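PDB 2PEF: serine protease inhibitor from Thermoanaerobacter tengcongensis, which probably inhibits serine proteases as a member of the serpin family, and is captured here in the latent state. Local coordinates for residues A[28-33]-A[266-271]; A[89-94]-A[162-167]; A[310-315]-A[325-330]; A[352-357]-A[364-369]. One frame throughout, in Å; residues are numbered along the deposited sequence. Where two conformers were deposited one is given.

How the interactions relate
All four contacts are buried, and none is a surface patch. Interactions 2 and 3 lie side by side in the main serpin sheet: strands 158-169 and 322-331 are neighbours, with Phe-166 N bonded to Ala-325 O at 2.7 Å. Each is an antiparallel strand pair with its backbone bonded across. Interaction 4 is a hairpin of the second sheet whose side chains meet across it through apolar atoms, and Phe-365 from it packs on Ala-325 and Ala-327. Interaction 1 differs in kind, since its segments share no backbone ladder and meet through two tyrosine rings, a hydroxyl bond and a water. It touches interaction 3 through Thr-314 and interaction 4 through Ile-366 and Thr-368.

Interaction 1. Residues A[28-33]-A[266-271]; sequences KENSLI and FKYEYT
Tyr-268 and Tyr-270, on an outer strand of the main serpin sheet, reach across to the chain at Asn-30, Ser-31 and Leu-32, which leads into the short strand 32-33 paired with 362-372; the contact thus ties one sheet of the fold to the other. Tyr-268 has its CG between the backbone N and the carbonyl carbon (chi1 67°), and this turns one ring face to Asn-30. Asn-30 CB sits over the middle of that face, 3.5 Å from the Tyr-268 ring centroid, a CH-pi contact. The amide stands steeply to the ring, the two planes 79° apart, and Asn-30 ND2 approaches Tyr-268 CD2 to 3.4 Å over the same face. The phenol then ends in a hydrogen bond, Tyr-268 OH donating to Ser-31 O at 2.7 Å, from well above the carbonyl plane (47°). That carbonyl has a second probable donor in Thr-368 N of the second sheet.

Tyr-270 presents a face to Ser-31: Ser-31 CA is 3.7 Å from the Tyr-270 ring centroid, almost on the ring normal. At the ring's edge, Tyr-270 CD2 comes within 3.3 Å of Leu-32 O. Farther out, Tyr-270 OH bonds to Ser-24 O, Ser-31 OG to Asp-26 N, and Asn-30 OD1 to the N atoms of Leu-370 and Ser-371.

The ring faces thus receive Asn-30 CB and Ser-31 CA, while polar atoms are matched separately: Tyr-268 OH serves Ser-31 O, and one water donates to both Asn-30 O and Glu-269 O, at 2.7 Å each, bridging two acceptors that cannot bond to each other.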
# COMPACT_ATOMS: atom_id res chain seq x y z
N LYS A 28 0.94 -18.37 -4.74
CA LYS A 28 0.24 -19.23 -3.78
C LYS A 28 -0.15 -18.49 -2.51
O LYS A 28 -1.17 -18.80 -1.89
CB LYS A 28 1.10 -20.44 -3.42
N GLU A 29 0.66 -17.51 -2.11
CA GLU A 29 0.41 -16.72 -0.91
C GLU A 29 -0.54 -15.57 -1.21
O GLU A 29 -0.51 -15.00 -2.30
CB GLU A 29 1.72 -16.16 -0.35
CG GLU A 29 2.78 -17.21 -0.00
CD GLU A 29 2.28 -18.25 0.98
OE1 GLU A 29 1.60 -17.89 1.96
OE2 GLU A 29 2.58 -19.45 0.76
N ASN A 30 -1.38 -15.23 -0.23
CA ASN A 30 -2.19 -14.01 -0.32
C ASN A 30 -1.30 -12.79 -0.44
O ASN A 30 -0.32 -12.65 0.29
CB ASN A 30 -3.06 -13.85 0.92
CG ASN A 30 -4.06 -14.97 1.10
OD1 ASN A 30 -4.17 -15.88 0.28
ND2 ASN A 30 -4.81 -14.89 2.19
N SER A 31 -1.64 -11.90 -1.37
CA SER A 31 -0.90 -10.67 -1.56
C SER A 31 -1.66 -9.48 -0.99
O SER A 31 -2.89 -9.49 -0.90
CB SER A 31 -0.62 -10.46 -3.05
OG SER A 31 0.06 -11.58 -3.59
N LEU A 32 -0.91 -8.46 -0.58
CA LEU A 32 -1.51 -7.21 -0.11
C LEU A 32 -0.51 -6.09 -0.24
O LEU A 32 0.59 -6.17 0.29
CB LEU A 32 -1.95 -7.31 1.35
CG LEU A 32 -2.55 -6.05 1.98
CD1 LEU A 32 -3.92 -5.70 1.39
CD2 LEU A 32 -2.65 -6.21 3.48
N ILE A 33 -0.90 -5.04 -0.95
CA ILE A 33 -0.05 -3.85 -1.03
C ILE A 33 -0.87 -2.60 -0.74
O ILE A 33 -2.09 -2.58 -0.93
CB ILE A 33 0.71 -3.72 -2.38
CG1 ILE A 33 -0.25 -3.42 -3.54
CG2 ILE A 33 1.58 -4.96 -2.65
CD1 ILE A 33 0.42 -2.69 -4.69
N PHE A 266 -10.79 -12.88 7.45
CA PHE A 266 -9.42 -13.23 7.07
C PHE A 266 -8.38 -12.30 7.66
O PHE A 266 -8.66 -11.13 7.95
CB PHE A 266 -9.26 -13.37 5.54
CG PHE A 266 -9.42 -12.09 4.76
CD1 PHE A 266 -8.32 -11.28 4.50
CD2 PHE A 266 -10.67 -11.70 4.27
CE1 PHE A 266 -8.45 -10.10 3.78
CE2 PHE A 266 -10.81 -10.52 3.54
CZ PHE A 266 -9.70 -9.72 3.29
N LYS A 267 -7.18 -12.84 7.85
CA LYS A 267 -6.07 -12.13 8.45
C LYS A 267 -4.78 -12.70 7.90
O LYS A 267 -4.59 -13.92 7.91
CB LYS A 267 -6.11 -12.28 9.97
CG LYS A 267 -5.05 -11.48 10.71
CD LYS A 267 -5.09 -11.76 12.21
NZ LYS A 267 -6.60 -8.63 14.26
N TYR A 268 -3.91 -11.83 7.42
CA TYR A 268 -2.59 -12.23 6.95
C TYR A 268 -1.64 -11.04 6.82
O TYR A 268 -2.04 -9.87 6.88
CB TYR A 268 -2.68 -13.00 5.62
CG TYR A 268 -3.16 -12.18 4.44
CD1 TYR A 268 -2.26 -11.47 3.64
CD2 TYR A 268 -4.52 -12.12 4.12
CE1 TYR A 268 -2.71 -10.71 2.56
CE2 TYR A 268 -4.97 -11.37 3.04
CZ TYR A 268 -4.06 -10.67 2.26
OH TYR A 268 -4.52 -9.94 1.20
N GLU A 269 -0.36 -11.39 6.66
CA GLU A 269 0.72 -10.43 6.45
C GLU A 269 1.36 -10.71 5.09
O GLU A 269 1.26 -11.82 4.57
CB GLU A 269 1.76 -10.58 7.55
CG GLU A 269 1.23 -10.35 8.96
CD GLU A 269 2.23 -10.71 10.05
OE1 GLU A 269 3.03 -11.65 9.85
OE2 GLU A 269 2.21 -10.05 11.11
N TYR A 270 2.03 -9.69 4.54
CA TYR A 270 2.72 -9.82 3.26
C TYR A 270 3.95 -8.93 3.22
O TYR A 270 3.93 -7.79 3.69
CB TYR A 270 1.78 -9.45 2.10
CG TYR A 270 2.26 -9.81 0.71
CD1 TYR A 270 2.50 -11.14 0.35
CD2 TYR A 270 2.42 -8.83 -0.27
CE1 TYR A 270 2.92 -11.47 -0.93
CE2 TYR A 270 2.84 -9.15 -1.56
CZ TYR A 270 3.09 -10.47 -1.88
OH TYR A 270 3.50 -10.80 -3.15
N THR A 271 5.02 -9.48 2.66
CA THR A 271 6.26 -8.74 2.49
C THR A 271 6.78 -8.92 1.07
O THR A 271 6.86 -10.03 0.57
CB THR A 271 7.31 -9.17 3.54
OG1 THR A 271 6.78 -8.95 4.85
CG2 THR A 271 8.61 -8.38 3.39
O HOH W 1 0.94 -13.57 2.52

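Interaction 2. Residues A[89-94]-A[162-167]; sequences LTIANS and NAVAFD
The Phe-166 ring takes Leu-89 CD1 at its edge, in the ring plane, with Leu-89 CD1 3.9 Å from Phe-166 CD1; Tyr-217 and Tyr-222 meet it edge-to-face. At the far end, two amides cross obliquely, their planes 40° apart. Asn-162 ND2 donates to Asn-93 OD1 at 2.8 Å in a nearly straight bond. The acceptor lies in the amide plane of Asn-162, but the donor stands 36° out of the carbonyl plane of Asn-93. Both amides have second partners: Asn-93 ND2 bonds to Tyr-116 O, and Asn-162 OD1 to Ser-37 OG, in what corresponds to the serpin shutter region. An alanine at Asn-93 would probably leave Asn-162 ND2 without this acceptor and Tyr-116 O without its side-chain donor.

Between these ends, strands 87-98 and 158-169 run as an antiparallel pair of the main serpin sheet, the segment axes 168° apart. Thr-90 and Ala-165 bond both ways, as do Ala-92 and Ala-163, where Ala-163 N reaches Ala-92 O at 2.7 Å. On the sheet face that carries Leu-89, Ile-91 and Phe-166, Leu-89 CD1 also touches Val-164 CG1 at 3.6 Å, and Ile-91 CG2 rests 3.5 Å from Asn-162 ND2.

This face lies against helices: 35-46 meets Ile-91, Asn-93 and Asn-162, and 67-80 meets Ile-91 and Asn-93. Helix 127-140 covers Ala-92 and Ala-163 on the other, while strand 322-331 continues the sheet beyond 158-169.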
# COMPACT_ATOMS: atom_id res chain seq x y z
N LEU A 89 -7.83 6.61 9.41
CA LEU A 89 -6.71 6.43 8.51
C LEU A 89 -5.64 7.46 8.86
O LEU A 89 -5.86 8.67 8.75
CB LEU A 89 -7.14 6.55 7.03
CG LEU A 89 -6.08 6.28 5.95
CD1 LEU A 89 -5.52 4.87 6.03
CD2 LEU A 89 -6.63 6.53 4.57
N THR A 90 -4.49 6.97 9.33
CA THR A 90 -3.37 7.85 9.67
C THR A 90 -2.14 7.50 8.85
O THR A 90 -1.91 6.33 8.52
CB THR A 90 -3.02 7.83 11.18
OG1 THR A 90 -2.81 6.48 11.61
CG2 THR A 90 -4.15 8.45 12.01
N ILE A 91 -1.37 8.53 8.50
CA ILE A 91 -0.17 8.38 7.67
C ILE A 91 1.02 8.99 8.40
O ILE A 91 0.91 10.05 9.01
CB ILE A 91 -0.36 9.06 6.29
CG1 ILE A 91 -1.52 8.41 5.52
CG2 ILE A 91 0.94 9.00 5.47
CD1 ILE A 91 -2.05 9.23 4.36
N ALA A 92 2.16 8.31 8.34
CA ALA A 92 3.37 8.78 9.00
C ALA A 92 4.58 8.60 8.10
O ALA A 92 4.75 7.56 7.45
CB ALA A 92 3.58 8.06 10.32
N ASN A 93 5.40 9.64 8.05
CA ASN A 93 6.62 9.61 7.26
C ASN A 93 7.81 9.94 8.13
O ASN A 93 7.70 10.75 9.05
CB ASN A 93 6.51 10.61 6.11
CG ASN A 93 5.41 10.25 5.13
OD1 ASN A 93 5.43 9.18 4.53
ND2 ASN A 93 4.43 11.13 4.99
N SER A 94 8.94 9.30 7.85
CA SER A 94 10.17 9.61 8.55
C SER A 94 11.41 9.43 7.68
O SER A 94 11.40 8.67 6.71
CB SER A 94 10.31 8.79 9.85
OG SER A 94 10.32 7.41 9.58
N ASN A 162 7.69 5.20 5.12
CA ASN A 162 6.29 5.58 5.29
C ASN A 162 5.51 4.49 6.02
O ASN A 162 5.78 3.31 5.83
CB ASN A 162 5.64 5.86 3.94
CG ASN A 162 4.13 5.93 4.03
OD1 ASN A 162 3.46 4.91 3.94
ND2 ASN A 162 3.60 7.13 4.24
N ALA A 163 4.55 4.90 6.83
CA ALA A 163 3.58 4.00 7.43
C ALA A 163 2.15 4.49 7.22
O ALA A 163 1.88 5.69 7.30
CB ALA A 163 3.86 3.80 8.92
N VAL A 164 1.25 3.55 6.93
CA VAL A 164 -0.18 3.83 6.80
C VAL A 164 -0.93 2.89 7.75
O VAL A 164 -0.64 1.69 7.79
CB VAL A 164 -0.67 3.61 5.35
CG1 VAL A 164 -2.21 3.68 5.26
CG2 VAL A 164 -0.06 4.63 4.42
N ALA A 165 -1.86 3.44 8.54
CA ALA A 165 -2.68 2.64 9.44
C ALA A 165 -4.17 2.90 9.20
O ALA A 165 -4.61 4.04 9.27
CB ALA A 165 -2.32 2.94 10.89
N PHE A 166 -4.91 1.83 8.90
CA PHE A 166 -6.34 1.91 8.61
C PHE A 166 -7.12 1.09 9.64
O PHE A 166 -6.76 -0.05 9.92
CB PHE A 166 -6.61 1.40 7.19
CG PHE A 166 -8.07 1.40 6.79
CD1 PHE A 166 -8.66 2.55 6.28
CD2 PHE A 166 -8.83 0.24 6.88
CE1 PHE A 166 -10.00 2.56 5.89
CE2 PHE A 166 -10.17 0.23 6.50
CZ PHE A 166 -10.75 1.39 6.01
N ASP A 167 -8.17 1.68 10.20
CA ASP A 167 -8.97 1.02 11.23
C ASP A 167 -10.38 1.56 11.15
O ASP A 167 -10.66 2.67 11.59
CB ASP A 167 -8.36 1.26 12.62
CG ASP A 167 -9.06 0.47 13.72
OD1 ASP A 167 -10.18 -0.06 13.51
OD2 ASP A 167 -8.48 0.38 14.83

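Interaction 3. Residues A[310-315]-A[325-330]; sequences VLHKTF and AGAVTS
Thr-314 meets Ala-327 across a non-hydrogen-bonded pair, and its side chain can be followed atom by atom. CB passes beside the partner strand, Thr-314 CB standing 3.6 Å from Gly-326 O. From there CG2 turns anti to the carbonyl carbon and touches the facing methyl, Thr-314 CG2 to Ala-327 CB at 3.8 Å. OG1, between the backbone N and the carbonyl carbon (chi1 56°), is directed out of the pair; it bonds to Leu-32 O and weakly to Tyr-270 O.

These strands form an antiparallel hairpin with axes 172° apart. In the latent serpin state the reactive-centre segment is inserted into the main sheet as an added strand, and 322-331 fits that description, lying between 310-318 and 158-169. Six backbone bonds join it to 310-315: Leu-311 with Ser-330, Lys-313 with Val-328 and Phe-315 with Gly-326, each pair bonded both ways. The shortest include Val-328 N to Lys-313 O at 2.8 Å.

On the face that carries Thr-314, the His-312 imidazole leans toward strand 322-331, its CG anti to the backbone N (chi1 -158°). Its CD2 passes near the main chain, His-312 CD2 to Val-328 O at 3.5 Å. In the conformer given for Thr-329, CB lies at the ring edge, in the plane, and OG1 bonds to Ser-37 OG. This corresponds to the shutter region of serpins, where His-312 NE2 bonds weakly to Ser-34 O. On the opposite face Ser-330 OG lies 3.5 Å from Leu-311 CB, while Lys-313 NZ extends to Lys-147 O.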
# COMPACT_ATOMS: atom_id res chain seq x y z
N VAL A 310 13.84 -1.43 -1.98
CA VAL A 310 12.55 -0.87 -1.58
C VAL A 310 11.73 -2.03 -1.03
O VAL A 310 11.40 -2.97 -1.77
CB VAL A 310 11.84 -0.16 -2.76
CG1 VAL A 310 10.46 0.35 -2.33
CG2 VAL A 310 12.68 0.99 -3.28
N LEU A 311 11.43 -1.97 0.26
CA LEU A 311 10.72 -3.05 0.94
C LEU A 311 9.33 -2.60 1.37
O LEU A 311 9.15 -1.48 1.84
CB LEU A 311 11.53 -3.53 2.16
CG LEU A 311 11.09 -4.81 2.90
CD1 LEU A 311 11.31 -6.06 2.05
CD2 LEU A 311 11.84 -4.92 4.22
N HIS A 312 8.36 -3.50 1.20
CA HIS A 312 6.97 -3.24 1.51
C HIS A 312 6.46 -4.34 2.43
O HIS A 312 6.62 -5.52 2.13
CB HIS A 312 6.15 -3.23 0.21
CG HIS A 312 4.85 -2.49 0.32
ND1 HIS A 312 3.62 -3.09 0.15
CD2 HIS A 312 4.60 -1.18 0.56
CE1 HIS A 312 2.67 -2.18 0.29
NE2 HIS A 312 3.23 -1.02 0.54
N LYS A 313 5.88 -3.95 3.57
CA LYS A 313 5.28 -4.89 4.52
C LYS A 313 3.85 -4.46 4.78
O LYS A 313 3.58 -3.29 5.03
CB LYS A 313 6.04 -4.90 5.85
CG LYS A 313 7.38 -5.60 5.82
CD LYS A 313 7.90 -5.87 7.24
CE LYS A 313 7.03 -6.87 8.00
NZ LYS A 313 7.70 -7.38 9.24
N THR A 314 2.92 -5.41 4.73
CA THR A 314 1.52 -5.11 4.95
C THR A 314 0.86 -6.12 5.88
O THR A 314 1.36 -7.22 6.07
CB THR A 314 0.73 -5.08 3.64
OG1 THR A 314 0.90 -6.32 2.97
CG2 THR A 314 1.20 -3.93 2.75
N PHE A 315 -0.27 -5.71 6.44
CA PHE A 315 -1.07 -6.54 7.32
C PHE A 315 -2.54 -6.16 7.13
O PHE A 315 -2.85 -4.99 6.92
CB PHE A 315 -0.67 -6.31 8.78
CG PHE A 315 -1.64 -6.86 9.78
CD1 PHE A 315 -1.51 -8.17 10.25
CD2 PHE A 315 -2.69 -6.08 10.25
CE1 PHE A 315 -2.42 -8.68 11.17
CE2 PHE A 315 -3.61 -6.59 11.18
CZ PHE A 315 -3.47 -7.89 11.64
N ALA A 325 -6.02 -2.46 8.62
CA ALA A 325 -4.98 -2.72 7.63
C ALA A 325 -3.81 -1.79 7.88
O ALA A 325 -3.99 -0.64 8.30
CB ALA A 325 -5.52 -2.55 6.23
N GLY A 326 -2.60 -2.30 7.65
CA GLY A 326 -1.39 -1.54 7.90
C GLY A 326 -0.36 -1.77 6.81
O GLY A 326 -0.32 -2.84 6.20
N ALA A 327 0.46 -0.76 6.58
CA ALA A 327 1.52 -0.86 5.59
C ALA A 327 2.74 -0.04 5.99
O ALA A 327 2.62 1.00 6.63
CB ALA A 327 1.04 -0.42 4.22
N VAL A 328 3.90 -0.56 5.64
CA VAL A 328 5.14 0.18 5.74
C VAL A 328 5.87 0.03 4.42
O VAL A 328 5.88 -1.04 3.83
CB VAL A 328 6.04 -0.33 6.89
CG1 VAL A 328 7.40 0.37 6.88
CG2 VAL A 328 5.36 -0.13 8.24
N THR A 329 6.43 1.14 3.95
CA THR A 329 7.35 1.12 2.82
C THR A 329 8.67 1.76 3.26
O THR A 329 8.68 2.88 3.76
CB THR A 329 6.79 1.85 1.59
OG1 THR A 329 5.45 1.43 1.34
CG2 THR A 329 7.66 1.57 0.36
N SER A 330 9.76 1.03 3.08
CA SER A 330 11.08 1.56 3.43
C SER A 330 11.97 1.65 2.20
O SER A 330 11.85 0.85 1.25
CB SER A 330 11.74 0.72 4.53
OG SER A 330 11.89 -0.62 4.11

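Interaction 4. Residues A[352-357]-A[364-369]; sequences IFAIID and IFIGTV
A beta hairpin of the second serpin sheet, strands 345-357 and 362-372, brings Phe-353 over Gly-367 and carries a classic beta bulge where Ile-364 and Phe-365 both face Ile-355. The Phe-353 ring, at chi1 69°, folds across the partner strand, and Gly-367 CA makes a CH-pi contact over one face, offset toward the rim, 4.2 Å from the Phe-353 ring centroid and 21° off the normal. A CB on Gly-367 would clash, about 3.0 Å from Phe-353 CZ. The side chains of Val-369 and Phe-353 cross at about a right angle, with Phe-353 CE2 3.6 Å from Val-369 CG2; Phe-224 and Phe-266 also meet the ring. An alanine in place of Phe-353 would probably open a gap over Gly-367 and leave Val-369 CG2 without its aromatic neighbour.

Phe-353 and Gly-367 bond in both directions through their main chains. Ile-355 CD1 packs on Phe-365 CB at 4.0 Å. On the other face Ala-354 and Ile-366 touch Phe-247 of helix 244-252, and Ile-366 also Ile-18 and Phe-21 of helix 7-22. At the bulge Ile-364 N reaches Ile-355 O at 2.8 Å, and Phe-365 N adds a weak bond to the same O at 3.4 Å.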
# COMPACT_ATOMS: atom_id res chain seq x y z
N ILE A 352 -10.16 -10.90 -5.36
CA ILE A 352 -9.35 -9.69 -5.28
C ILE A 352 -10.14 -8.72 -4.43
O ILE A 352 -11.37 -8.70 -4.48
CB ILE A 352 -9.09 -9.10 -6.70
CG1 ILE A 352 -8.12 -9.98 -7.50
CG2 ILE A 352 -8.53 -7.67 -6.64
CD1 ILE A 352 -8.75 -11.18 -8.17
N PHE A 353 -9.46 -7.93 -3.61
CA PHE A 353 -10.16 -6.91 -2.84
C PHE A 353 -9.37 -5.62 -2.80
O PHE A 353 -8.16 -5.60 -3.07
CB PHE A 353 -10.45 -7.40 -1.41
CG PHE A 353 -9.23 -7.56 -0.57
CD1 PHE A 353 -8.74 -6.50 0.18
CD2 PHE A 353 -8.57 -8.78 -0.53
CE1 PHE A 353 -7.59 -6.64 0.94
CE2 PHE A 353 -7.41 -8.93 0.23
CZ PHE A 353 -6.93 -7.87 0.97
N ALA A 354 -10.06 -4.54 -2.45
CA ALA A 354 -9.43 -3.26 -2.24
C ALA A 354 -10.17 -2.50 -1.15
O ALA A 354 -11.38 -2.67 -0.98
CB ALA A 354 -9.42 -2.46 -3.52
N ILE A 355 -9.42 -1.70 -0.41
CA ILE A 355 -9.98 -0.70 0.48
C ILE A 355 -9.85 0.61 -0.28
O ILE A 355 -8.73 1.05 -0.57
CB ILE A 355 -9.23 -0.65 1.83
CG1 ILE A 355 -9.37 -1.99 2.56
CG2 ILE A 355 -9.73 0.52 2.67
CD1 ILE A 355 -8.44 -2.15 3.74
N ILE A 356 -10.98 1.23 -0.62
CA ILE A 356 -10.97 2.43 -1.46
C ILE A 356 -11.39 3.71 -0.75
O ILE A 356 -12.23 3.70 0.16
CB ILE A 356 -11.83 2.25 -2.77
CG1 ILE A 356 -13.30 1.98 -2.45
CG2 ILE A 356 -11.23 1.17 -3.67
CD1 ILE A 356 -14.27 2.27 -3.60
N ASP A 357 -10.78 4.81 -1.18
CA ASP A 357 -11.17 6.15 -0.80
C ASP A 357 -12.33 6.53 -1.72
O ASP A 357 -12.15 6.70 -2.93
CB ASP A 357 -9.95 7.07 -0.98
CG ASP A 357 -10.30 8.54 -1.17
OD1 ASP A 357 -11.33 9.01 -0.65
OD2 ASP A 357 -9.50 9.24 -1.83
N ILE A 364 -6.48 2.41 -1.39
CA ILE A 364 -5.53 2.58 -0.29
C ILE A 364 -4.77 1.28 -0.06
O ILE A 364 -3.55 1.29 0.11
CB ILE A 364 -6.24 3.03 1.03
CG1 ILE A 364 -7.12 4.27 0.79
CG2 ILE A 364 -5.23 3.24 2.16
CD1 ILE A 364 -6.36 5.54 0.39
N PHE A 365 -5.51 0.17 -0.06
CA PHE A 365 -4.97 -1.18 -0.02
C PHE A 365 -5.60 -1.99 -1.14
O PHE A 365 -6.77 -1.78 -1.50
CB PHE A 365 -5.29 -1.85 1.32
CG PHE A 365 -4.49 -1.32 2.48
CD1 PHE A 365 -4.89 -0.18 3.17
CD2 PHE A 365 -3.33 -1.98 2.89
CE1 PHE A 365 -4.15 0.31 4.25
CE2 PHE A 365 -2.58 -1.50 3.96
CZ PHE A 365 -2.99 -0.36 4.64
N ILE A 366 -4.82 -2.91 -1.71
CA ILE A 366 -5.34 -3.82 -2.74
C ILE A 366 -4.63 -5.17 -2.61
O ILE A 366 -3.41 -5.23 -2.39
CB ILE A 366 -5.25 -3.21 -4.18
CG1 ILE A 366 -5.93 -4.13 -5.20
CG2 ILE A 366 -3.81 -2.88 -4.56
CD1 ILE A 366 -6.27 -3.43 -6.53
N GLY A 367 -5.39 -6.26 -2.70
CA GLY A 367 -4.82 -7.58 -2.46
C GLY A 367 -5.60 -8.75 -3.00
O GLY A 367 -6.60 -8.59 -3.69
N THR A 368 -5.11 -9.95 -2.68
CA THR A 368 -5.73 -11.19 -3.12
C THR A 368 -5.90 -12.11 -1.94
O THR A 368 -5.06 -12.15 -1.04
CB THR A 368 -4.86 -11.92 -4.18
OG1 THR A 368 -3.54 -12.11 -3.66
CG2 THR A 368 -4.79 -11.13 -5.47
N VAL A 369 -7.01 -12.84 -1.93
CA VAL A 369 -7.19 -13.90 -0.95
C VAL A 369 -7.27 -15.22 -1.71
O VAL A 369 -8.30 -15.53 -2.33
CB VAL A 369 -8.44 -13.69 -0.06
CG1 VAL A 369 -8.65 -14.91 0.86
CG2 VAL A 369 -8.30 -12.42 0.76